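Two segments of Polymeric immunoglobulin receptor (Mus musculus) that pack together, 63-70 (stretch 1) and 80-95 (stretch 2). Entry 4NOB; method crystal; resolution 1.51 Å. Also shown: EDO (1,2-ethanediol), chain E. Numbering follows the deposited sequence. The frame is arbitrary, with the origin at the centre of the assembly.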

# COMPACT_ATOMS: atom_id res chain seq x y z
N GLU A 63 -8.38 -9.71 5.36
CA GLU A 63 -7.53 -10.32 4.39
C GLU A 63 -6.04 -10.18 4.72
O GLU A 63 -5.21 -10.90 4.12
CB GLU A 63 -7.74 -9.64 3.04
CG GLU A 63 -9.15 -9.77 2.49
CD GLU A 63 -9.69 -11.16 2.47
OE1 GLU A 63 -8.90 -12.15 2.29
OE2 GLU A 63 -10.95 -11.27 2.67
N TYR A 64 -5.71 -9.21 5.57
CA TYR A 64 -4.34 -8.96 5.98
C TYR A 64 -4.03 -9.33 7.44
O TYR A 64 -2.94 -9.07 7.91
CB TYR A 64 -4.01 -7.48 5.78
CG TYR A 64 -3.66 -7.05 4.40
CD1 TYR A 64 -3.65 -7.92 3.33
CD2 TYR A 64 -3.26 -5.77 4.16
CE1 TYR A 64 -3.27 -7.46 2.06
CE2 TYR A 64 -2.87 -5.33 2.89
CZ TYR A 64 -2.93 -6.17 1.85
OH TYR A 64 -2.53 -5.72 0.59
N SER A 65 -4.93 -10.02 8.15
CA SER A 65 -4.70 -10.42 9.54
C SER A 65 -3.39 -11.19 9.56
O SER A 65 -3.12 -12.10 8.80
CB SER A 65 -5.79 -11.38 10.04
OG SER A 65 -7.00 -10.64 10.29
N GLY A 66 -2.55 -10.82 10.49
CA GLY A 66 -1.30 -11.47 10.68
C GLY A 66 -0.18 -11.23 9.67
O GLY A 66 0.92 -11.89 9.82
N ARG A 67 -0.35 -10.32 8.74
CA ARG A 67 0.60 -10.22 7.64
C ARG A 67 0.83 -8.87 7.10
O ARG A 67 1.39 -8.73 6.00
CB ARG A 67 0.33 -11.23 6.53
CG ARG A 67 -0.91 -10.95 5.70
CD ARG A 67 -1.18 -12.01 4.65
NE ARG A 67 -2.30 -11.68 3.79
CZ ARG A 67 -2.24 -11.45 2.48
NH1 ARG A 67 -1.09 -11.44 1.86
NH2 ARG A 67 -3.30 -11.19 1.78
N ALA A 68 0.41 -7.80 7.74
CA ALA A 68 0.64 -6.46 7.17
C ALA A 68 0.87 -5.43 8.23
O ALA A 68 0.44 -5.53 9.39
CB ALA A 68 -0.48 -6.01 6.24
N ASN A 69 1.53 -4.33 7.87
CA ASN A 69 1.78 -3.18 8.78
C ASN A 69 1.81 -1.96 7.83
O ASN A 69 2.07 -2.03 6.63
CB ASN A 69 3.16 -3.35 9.49
CG ASN A 69 3.40 -2.42 10.67
OD1 ASN A 69 2.58 -1.65 11.03
ND2 ASN A 69 4.60 -2.53 11.28
N LEU A 70 1.45 -0.83 8.40
CA LEU A 70 1.59 0.48 7.74
C LEU A 70 2.32 1.33 8.77
O LEU A 70 1.81 1.54 9.88
CB LEU A 70 0.28 1.05 7.27
CG LEU A 70 0.35 2.33 6.44
CD1 LEU A 70 -0.95 2.55 5.75
CD2 LEU A 70 0.64 3.59 7.29
N VAL A 80 5.33 3.48 4.97
CA VAL A 80 5.67 2.18 4.39
C VAL A 80 4.51 1.20 4.64
O VAL A 80 3.96 1.19 5.75
CB VAL A 80 6.97 1.66 4.92
CG1 VAL A 80 7.35 0.35 4.31
CG2 VAL A 80 8.06 2.65 4.71
N ILE A 81 4.18 0.45 3.60
CA ILE A 81 3.24 -0.63 3.72
C ILE A 81 3.98 -1.92 3.54
O ILE A 81 4.58 -2.19 2.50
CB ILE A 81 2.14 -0.50 2.64
CG1 ILE A 81 1.45 0.85 2.67
CG2 ILE A 81 1.12 -1.59 2.81
CD1 ILE A 81 1.70 1.71 1.49
N ASN A 82 3.98 -2.73 4.59
CA ASN A 82 4.61 -4.08 4.55
C ASN A 82 3.53 -5.12 4.41
O ASN A 82 2.55 -5.08 5.16
CB ASN A 82 5.40 -4.28 5.83
CG ASN A 82 6.64 -3.40 5.95
OD1 ASN A 82 7.24 -3.09 4.98
ND2 ASN A 82 6.97 -3.04 7.14
N ILE A 83 3.68 -6.00 3.46
CA ILE A 83 2.73 -7.07 3.16
C ILE A 83 3.48 -8.35 3.01
O ILE A 83 4.38 -8.42 2.20
CB ILE A 83 1.86 -6.81 1.89
CG1 ILE A 83 1.37 -5.32 1.81
CG2 ILE A 83 0.69 -7.77 1.89
CD1 ILE A 83 0.84 -5.02 0.46
N GLU A 84 3.11 -9.33 3.79
CA GLU A 84 3.81 -10.60 3.88
C GLU A 84 2.94 -11.75 3.40
O GLU A 84 1.75 -11.63 3.22
CB GLU A 84 4.35 -10.87 5.29
CG GLU A 84 5.12 -9.66 5.75
CD GLU A 84 4.98 -9.25 7.16
OE1 GLU A 84 4.29 -10.01 7.92
OE2 GLU A 84 5.65 -8.15 7.45
N GLN A 85 3.56 -12.91 3.22
CA GLN A 85 2.82 -14.13 2.85
C GLN A 85 2.00 -13.92 1.60
O GLN A 85 0.85 -14.27 1.53
CB GLN A 85 1.98 -14.64 4.01
CG GLN A 85 2.87 -14.96 5.19
CD GLN A 85 2.06 -15.44 6.36
OE1 GLN A 85 1.34 -16.44 6.24
NE2 GLN A 85 2.09 -14.67 7.49
N LEU A 86 2.62 -13.29 0.60
CA LEU A 86 1.91 -12.97 -0.63
C LEU A 86 1.47 -14.20 -1.34
O LEU A 86 2.16 -15.23 -1.31
CB LEU A 86 2.75 -12.09 -1.52
CG LEU A 86 3.05 -10.70 -0.98
CD1 LEU A 86 4.07 -10.02 -1.78
CD2 LEU A 86 1.80 -9.79 -0.98
N THR A 87 0.34 -14.12 -1.98
CA THR A 87 -0.04 -15.15 -2.95
C THR A 87 -0.49 -14.48 -4.23
O THR A 87 -0.64 -13.25 -4.38
CB THR A 87 -1.17 -16.06 -2.45
OG1 THR A 87 -2.42 -15.39 -2.59
CG2 THR A 87 -0.91 -16.51 -1.05
N GLN A 88 -0.71 -15.30 -5.30
CA GLN A 88 -1.23 -14.79 -6.52
C GLN A 88 -2.51 -13.98 -6.35
O GLN A 88 -2.78 -13.06 -7.13
CB GLN A 88 -1.41 -15.85 -7.57
CG GLN A 88 -0.19 -16.60 -7.98
CD GLN A 88 -0.55 -17.68 -8.93
OE1 GLN A 88 -0.97 -18.82 -8.43
NE2 GLN A 88 -0.35 -17.48 -10.14
N ASP A 89 -3.31 -14.30 -5.34
CA ASP A 89 -4.56 -13.58 -5.09
C ASP A 89 -4.35 -12.10 -4.63
O ASP A 89 -5.27 -11.29 -4.71
CB ASP A 89 -5.46 -14.36 -4.11
CG ASP A 89 -5.91 -15.68 -4.67
OD1 ASP A 89 -5.85 -15.89 -5.87
OD2 ASP A 89 -6.33 -16.48 -3.82
N ASP A 90 -3.15 -11.77 -4.24
CA ASP A 90 -2.75 -10.36 -3.93
C ASP A 90 -2.49 -9.53 -5.18
O ASP A 90 -2.45 -8.30 -5.10
CB ASP A 90 -1.56 -10.32 -3.04
CG ASP A 90 -1.86 -10.83 -1.63
OD1 ASP A 90 -2.77 -10.20 -0.98
OD2 ASP A 90 -1.26 -11.82 -1.17
N THR A 91 -2.37 -10.14 -6.35
CA THR A 91 -2.21 -9.38 -7.61
C THR A 91 -3.37 -8.44 -7.74
O THR A 91 -4.48 -8.85 -7.58
CB THR A 91 -2.14 -10.36 -8.81
OG1 THR A 91 -0.97 -11.20 -8.64
CG2 THR A 91 -2.12 -9.66 -10.07
N GLY A 92 -3.07 -7.23 -8.10
CA GLY A 92 -4.17 -6.26 -8.29
C GLY A 92 -3.59 -4.86 -8.45
O GLY A 92 -2.40 -4.60 -8.52
N SER A 93 -4.56 -3.96 -8.49
CA SER A 93 -4.37 -2.49 -8.64
C SER A 93 -4.73 -1.86 -7.31
O SER A 93 -5.80 -2.10 -6.78
CB SER A 93 -5.29 -1.94 -9.73
OG SER A 93 -4.94 -2.50 -10.98
N TYR A 94 -3.77 -1.15 -6.75
CA TYR A 94 -3.84 -0.53 -5.41
C TYR A 94 -3.54 0.94 -5.45
O TYR A 94 -2.99 1.48 -6.43
CB TYR A 94 -2.85 -1.26 -4.47
CG TYR A 94 -3.13 -2.72 -4.26
CD1 TYR A 94 -2.70 -3.66 -5.16
CD2 TYR A 94 -3.78 -3.14 -3.15
CE1 TYR A 94 -2.99 -5.02 -4.98
CE2 TYR A 94 -4.03 -4.50 -2.92
CZ TYR A 94 -3.61 -5.44 -3.83
OH TYR A 94 -3.82 -6.79 -3.56
N LYS A 95 -3.82 1.61 -4.31
CA LYS A 95 -3.38 2.97 -4.11
C LYS A 95 -2.77 3.13 -2.70
O LYS A 95 -3.31 2.52 -1.78
CB LYS A 95 -4.51 4.00 -4.30
CG LYS A 95 -5.12 4.05 -5.65
CD LYS A 95 -6.21 5.10 -5.66
CE LYS A 95 -7.06 4.98 -6.91
NZ LYS A 95 -6.32 5.32 -8.16
C1 EDO E . -6.08 -9.34 -0.34
O1 EDO E . -5.82 -9.93 -1.63
C2 EDO E . -6.29 -7.90 -0.56
O2 EDO E . -7.46 -7.67 -1.36
O HOH W 1 -2.54 -7.51 -1.25

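Stretch 1 opens with a 3-10 segment whose E63 makes no contact with stretch 2, but its O accepts hydrogen bonds from R67 NE and R67 NH2, each at 3.0 Å, helping to hold the guanidinium. Y64 is buried. Its CA-to-CB bond points sideways, yet the ring reaches inward, with I83 CG2 over one face (4.0 Å from Y64 CZ) and D90 OD1 at the edge. Its hydroxyl joins a water bridge: water 1 lies 2.6 Å from Y64 OH and donates to D90 OD1 and Y94 OH, each at 2.7 Å. G66 has phi 74°, a value that favours glycine.

R67 has the largest area covered by the other stretch, 132 Å² of its surface. With chi1 p and chi2 and chi3 t, the extended side chain carries its guanidinium to D90 in a two-pronged salt bridge: R67 NH2 to D90 OD1 is 3.0 Å and R67 NH1 to D90 OD2 is 3.1 Å. R67 NH1 also donates to E84 O (3.2 Å, 168°). The carboxylate is held from its own stretch too, since T87 N donates to D90 OD2 at 2.9 Å. The backbone of R67 begins the pairing, R67 O accepting from E84 N at 2.9 Å.

From A68 the strands run antiparallel, at 177°. A68 faces I83 in a non-hydrogen-bonded pair, A68 CA lying 3.1 Å from N82 O in a CA-H...O contact. N69 and N82 form the hydrogen-bonded pair: N69 N to N82 O is 3.0 Å, and N82 N to N69 O is 2.9 Å. Their side chains share the face opposite that of A68, I83, L70 and I81. L70 closes the register against I81, L70 CG to I81 CG1 at 4.2 Å, an apolar contact suited to branched aliphatic side chains. In total, 612 Å² is buried, both sides summed.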